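Local coordinates for OsmC family protein (PDB 5CML), which is probably a carboxyl esterase, this chain being the alpha/beta-hydrolase esterase domain of a longer protein that also carries an OsmC domain, at residues Ala138-Thr150 against Ala157-Lys170. Numbering follows the deposited sequence.
Sequences AHVRHLLRPALDT and AVVDLGGRPFRIKK
Strands 144-146 and 156-159 form an antiparallel beta hairpin, and strand 166-169 extends it to a small three-stranded sheet. R145 and V158 are a hydrogen-bonded pair: R145 N reaches V158 O at 3.0 Å, and V158 N reaches R145 O at 2.7 Å. D160 N adds a bond to L143 O at 2.8 Å. L144 and V159 share one face of the sheet and lie side by side. L144 CD1 presses on V159 CG2 at 3.5 Å, which is tight for two carbons. The other branch, L144 CD2, meets I168 CD1, whose side chain crosses at about a right angle. L110 of helix 110-118 also touches L144 and V159. On the other face, R145 bends at chi2 (-85°), so that D160 CB lies over one face of the guanidinium. R145 NH2 forms a salt bridge to D160 OD2 at 2.9 Å, but as a hydrogen bond it is weak, since its N-H...O angle is only 126°. The guanidinium and carboxylate planes are nearly perpendicular. D160 OD1 accepts from G162 N, forming an Asx turn. An alanine in place of D160 would probably leave the R145 guanidinium without this charge partner and the turn at G162 less firmly held. Beyond the bridged pairs, A147 CB packs on V158 CG2 at 3.8 Å. A water joins L148 O to R167 NH1, while R167 NE pairs with E156. At the opposite end, L143 CD1 meets L161 CD2, and L161 touches S109, the probable nucleophile. The hairpin follows core strand 127-131 and precedes strand 192-196, consistent with a cap-like insertion on an alpha/beta-hydrolase fold.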
# COMPACT_ATOMS: atom_id res chain seq x y z
N ALA A 138 -4.50 11.44 -13.65
CA ALA A 138 -4.03 12.81 -13.66
C ALA A 138 -3.22 13.12 -12.40
O ALA A 138 -2.18 13.79 -12.46
CB ALA A 138 -5.21 13.78 -13.82
N HIS A 139 -3.67 12.61 -11.26
CA HIS A 139 -2.98 12.90 -10.02
C HIS A 139 -1.72 12.05 -9.87
O HIS A 139 -0.77 12.46 -9.21
CB HIS A 139 -3.95 12.73 -8.84
CG HIS A 139 -4.92 13.87 -8.72
ND1 HIS A 139 -6.17 13.84 -9.30
CD2 HIS A 139 -4.82 15.07 -8.11
CE1 HIS A 139 -6.79 14.99 -9.05
NE2 HIS A 139 -5.99 15.75 -8.34
N VAL A 140 -1.68 10.89 -10.51
CA VAL A 140 -0.42 10.15 -10.59
C VAL A 140 0.57 10.86 -11.52
O VAL A 140 1.76 10.95 -11.18
CB VAL A 140 -0.66 8.69 -11.08
CG1 VAL A 140 0.66 7.95 -11.25
CG2 VAL A 140 -1.54 7.96 -10.08
N ARG A 141 0.12 11.36 -12.67
CA ARG A 141 1.01 12.08 -13.58
C ARG A 141 1.71 13.26 -12.93
O ARG A 141 2.85 13.58 -13.28
CB ARG A 141 0.25 12.56 -14.82
CG ARG A 141 -0.01 11.45 -15.80
CD ARG A 141 -0.44 11.97 -17.15
NE ARG A 141 -1.74 12.63 -17.11
CZ ARG A 141 -2.90 12.00 -17.24
NH1 ARG A 141 -2.94 10.66 -17.38
NH2 ARG A 141 -4.03 12.70 -17.22
N HIS A 142 1.04 13.89 -11.98
CA HIS A 142 1.64 14.99 -11.23
C HIS A 142 2.95 14.57 -10.56
O HIS A 142 3.85 15.39 -10.35
CB HIS A 142 0.65 15.49 -10.18
CG HIS A 142 1.13 16.68 -9.42
ND1 HIS A 142 1.51 16.62 -8.10
CD2 HIS A 142 1.28 17.97 -9.80
CE1 HIS A 142 1.89 17.82 -7.70
NE2 HIS A 142 1.76 18.66 -8.71
N LEU A 143 3.06 13.28 -10.24
CA LEU A 143 4.19 12.73 -9.48
C LEU A 143 5.32 12.14 -10.32
O LEU A 143 6.40 11.86 -9.80
CB LEU A 143 3.68 11.62 -8.55
CG LEU A 143 2.47 11.92 -7.68
CD1 LEU A 143 2.02 10.64 -6.97
CD2 LEU A 143 2.75 13.02 -6.67
N LEU A 144 5.07 11.95 -11.62
CA LEU A 144 5.89 11.08 -12.46
C LEU A 144 6.38 11.76 -13.72
O LEU A 144 5.68 12.63 -14.25
CB LEU A 144 5.11 9.84 -12.90
CG LEU A 144 5.11 8.60 -12.00
CD1 LEU A 144 4.68 8.92 -10.59
CD2 LEU A 144 4.19 7.56 -12.61
N ARG A 145 7.55 11.35 -14.20
CA ARG A 145 8.02 11.72 -15.54
C ARG A 145 8.77 10.54 -16.18
O ARG A 145 9.34 9.70 -15.47
CB ARG A 145 8.90 12.99 -15.47
CG ARG A 145 9.61 13.27 -14.13
CD ARG A 145 8.72 14.04 -13.11
NE ARG A 145 9.47 14.64 -11.99
CZ ARG A 145 8.88 15.25 -10.96
NH1 ARG A 145 7.55 15.33 -10.91
NH2 ARG A 145 9.60 15.77 -9.96
N PRO A 146 8.76 10.43 -17.51
CA PRO A 146 9.53 9.32 -18.12
C PRO A 146 11.02 9.35 -17.74
O PRO A 146 11.64 10.41 -17.69
CB PRO A 146 9.34 9.55 -19.62
CG PRO A 146 8.01 10.23 -19.72
CD PRO A 146 7.93 11.13 -18.50
N ALA A 147 11.57 8.18 -17.44
CA ALA A 147 13.01 8.06 -17.20
C ALA A 147 13.71 7.95 -18.55
O ALA A 147 13.09 7.63 -19.56
CB ALA A 147 13.31 6.86 -16.34
N LEU A 148 15.01 8.25 -18.56
CA LEU A 148 15.82 8.10 -19.76
C LEU A 148 16.00 6.62 -20.09
O LEU A 148 16.36 5.83 -19.22
CB LEU A 148 17.18 8.78 -19.58
CG LEU A 148 17.14 10.25 -19.13
CD1 LEU A 148 18.55 10.77 -18.87
CD2 LEU A 148 16.42 11.11 -20.17
N ASP A 149 15.73 6.25 -21.34
CA ASP A 149 15.88 4.86 -21.78
C ASP A 149 17.35 4.53 -22.04
O ASP A 149 18.17 5.43 -22.24
CB ASP A 149 15.07 4.60 -23.06
CG ASP A 149 13.56 4.57 -22.82
OD1 ASP A 149 12.82 5.17 -23.62
OD2 ASP A 149 13.12 3.94 -21.83
N THR A 150 17.67 3.24 -22.00
CA THR A 150 19.00 2.76 -22.39
C THR A 150 18.89 1.41 -23.08
O THR A 150 17.81 0.83 -23.17
CB THR A 150 19.96 2.64 -21.19
OG1 THR A 150 19.40 1.77 -20.20
CG2 THR A 150 20.23 4.01 -20.56
N ALA A 157 9.80 5.08 -15.33
CA ALA A 157 9.45 6.48 -15.03
C ALA A 157 10.07 6.88 -13.70
O ALA A 157 10.31 6.00 -12.86
CB ALA A 157 7.94 6.66 -15.01
N VAL A 158 10.34 8.18 -13.51
CA VAL A 158 10.87 8.69 -12.24
C VAL A 158 9.76 9.37 -11.42
O VAL A 158 9.05 10.25 -11.91
CB VAL A 158 12.02 9.68 -12.47
CG1 VAL A 158 12.53 10.28 -11.14
CG2 VAL A 158 13.17 9.01 -13.20
N VAL A 159 9.64 8.96 -10.16
CA VAL A 159 8.59 9.39 -9.25
C VAL A 159 9.17 10.34 -8.21
O VAL A 159 10.24 10.09 -7.66
CB VAL A 159 7.93 8.20 -8.52
CG1 VAL A 159 6.75 8.67 -7.66
CG2 VAL A 159 7.47 7.14 -9.51
N ASP A 160 8.42 11.40 -7.90
CA ASP A 160 8.80 12.36 -6.88
C ASP A 160 7.64 12.51 -5.89
O ASP A 160 6.56 12.98 -6.25
CB ASP A 160 9.14 13.69 -7.54
CG ASP A 160 9.51 14.80 -6.55
OD1 ASP A 160 9.70 14.54 -5.34
OD2 ASP A 160 9.62 15.94 -7.02
N LEU A 161 7.85 12.03 -4.66
CA LEU A 161 6.86 12.16 -3.58
C LEU A 161 7.36 13.14 -2.51
O LEU A 161 6.88 13.13 -1.37
CB LEU A 161 6.58 10.81 -2.94
CG LEU A 161 6.14 9.68 -3.85
CD1 LEU A 161 5.93 8.48 -2.97
CD2 LEU A 161 4.87 10.06 -4.60
N GLY A 162 8.33 13.97 -2.88
CA GLY A 162 8.82 15.01 -1.99
C GLY A 162 9.98 14.57 -1.12
O GLY A 162 10.44 15.34 -0.27
N GLY A 163 10.43 13.33 -1.31
CA GLY A 163 11.61 12.83 -0.63
C GLY A 163 12.62 12.30 -1.64
O GLY A 163 12.89 12.96 -2.65
N ARG A 164 13.15 11.12 -1.38
CA ARG A 164 14.09 10.49 -2.30
C ARG A 164 13.29 10.05 -3.54
O ARG A 164 12.31 9.33 -3.41
CB ARG A 164 14.78 9.29 -1.65
CG ARG A 164 15.70 9.63 -0.49
CD ARG A 164 15.85 8.44 0.47
NE ARG A 164 16.26 7.22 -0.22
CZ ARG A 164 16.34 6.01 0.36
NH1 ARG A 164 16.02 5.85 1.64
NH2 ARG A 164 16.73 4.97 -0.35
N PRO A 165 13.70 10.49 -4.74
CA PRO A 165 12.96 10.04 -5.92
C PRO A 165 13.25 8.58 -6.26
O PRO A 165 14.25 8.03 -5.79
CB PRO A 165 13.45 10.98 -7.03
CG PRO A 165 14.80 11.42 -6.59
CD PRO A 165 14.77 11.45 -5.09
N PHE A 166 12.41 7.97 -7.09
CA PHE A 166 12.62 6.57 -7.44
C PHE A 166 12.07 6.24 -8.82
O PHE A 166 11.38 7.05 -9.43
CB PHE A 166 12.00 5.64 -6.38
CG PHE A 166 10.50 5.79 -6.19
CD1 PHE A 166 10.00 6.72 -5.30
CD2 PHE A 166 9.61 4.96 -6.87
CE1 PHE A 166 8.63 6.85 -5.10
CE2 PHE A 166 8.23 5.08 -6.66
CZ PHE A 166 7.75 6.03 -5.79
N ARG A 167 12.40 5.05 -9.30
CA ARG A 167 11.94 4.59 -10.61
C ARG A 167 10.82 3.58 -10.49
O ARG A 167 10.80 2.80 -9.54
CB ARG A 167 13.08 3.94 -11.40
CG ARG A 167 14.33 4.76 -11.53
CD ARG A 167 15.52 3.86 -11.85
NE ARG A 167 15.52 3.48 -13.26
CZ ARG A 167 15.86 4.29 -14.24
NH1 ARG A 167 16.23 5.54 -13.97
NH2 ARG A 167 15.83 3.87 -15.50
N ILE A 168 9.91 3.58 -11.46
CA ILE A 168 8.93 2.50 -11.60
C ILE A 168 8.70 2.20 -13.08
O ILE A 168 9.04 3.01 -13.95
CB ILE A 168 7.58 2.84 -10.93
CG1 ILE A 168 6.96 4.08 -11.57
CG2 ILE A 168 7.78 3.01 -9.44
CD1 ILE A 168 5.48 4.26 -11.20
N LYS A 169 8.11 1.05 -13.38
CA LYS A 169 7.75 0.73 -14.77
C LYS A 169 6.64 1.65 -15.33
O LYS A 169 5.65 1.94 -14.64
CB LYS A 169 7.30 -0.73 -14.86
CG LYS A 169 8.35 -1.74 -14.39
CD LYS A 169 9.64 -1.59 -15.18
CE LYS A 169 10.49 -2.85 -15.14
NZ LYS A 169 11.69 -2.73 -16.03
N LYS A 170 6.81 2.11 -16.57
CA LYS A 170 5.73 2.84 -17.26
C LYS A 170 4.48 1.97 -17.35
O LYS A 170 3.36 2.49 -17.40
CB LYS A 170 6.16 3.28 -18.65
CG LYS A 170 7.24 4.36 -18.68
CD LYS A 170 7.66 4.68 -20.12
CE LYS A 170 9.03 5.36 -20.18
NZ LYS A 170 9.46 5.65 -21.59
O HOH W 1 16.73 6.20 -16.47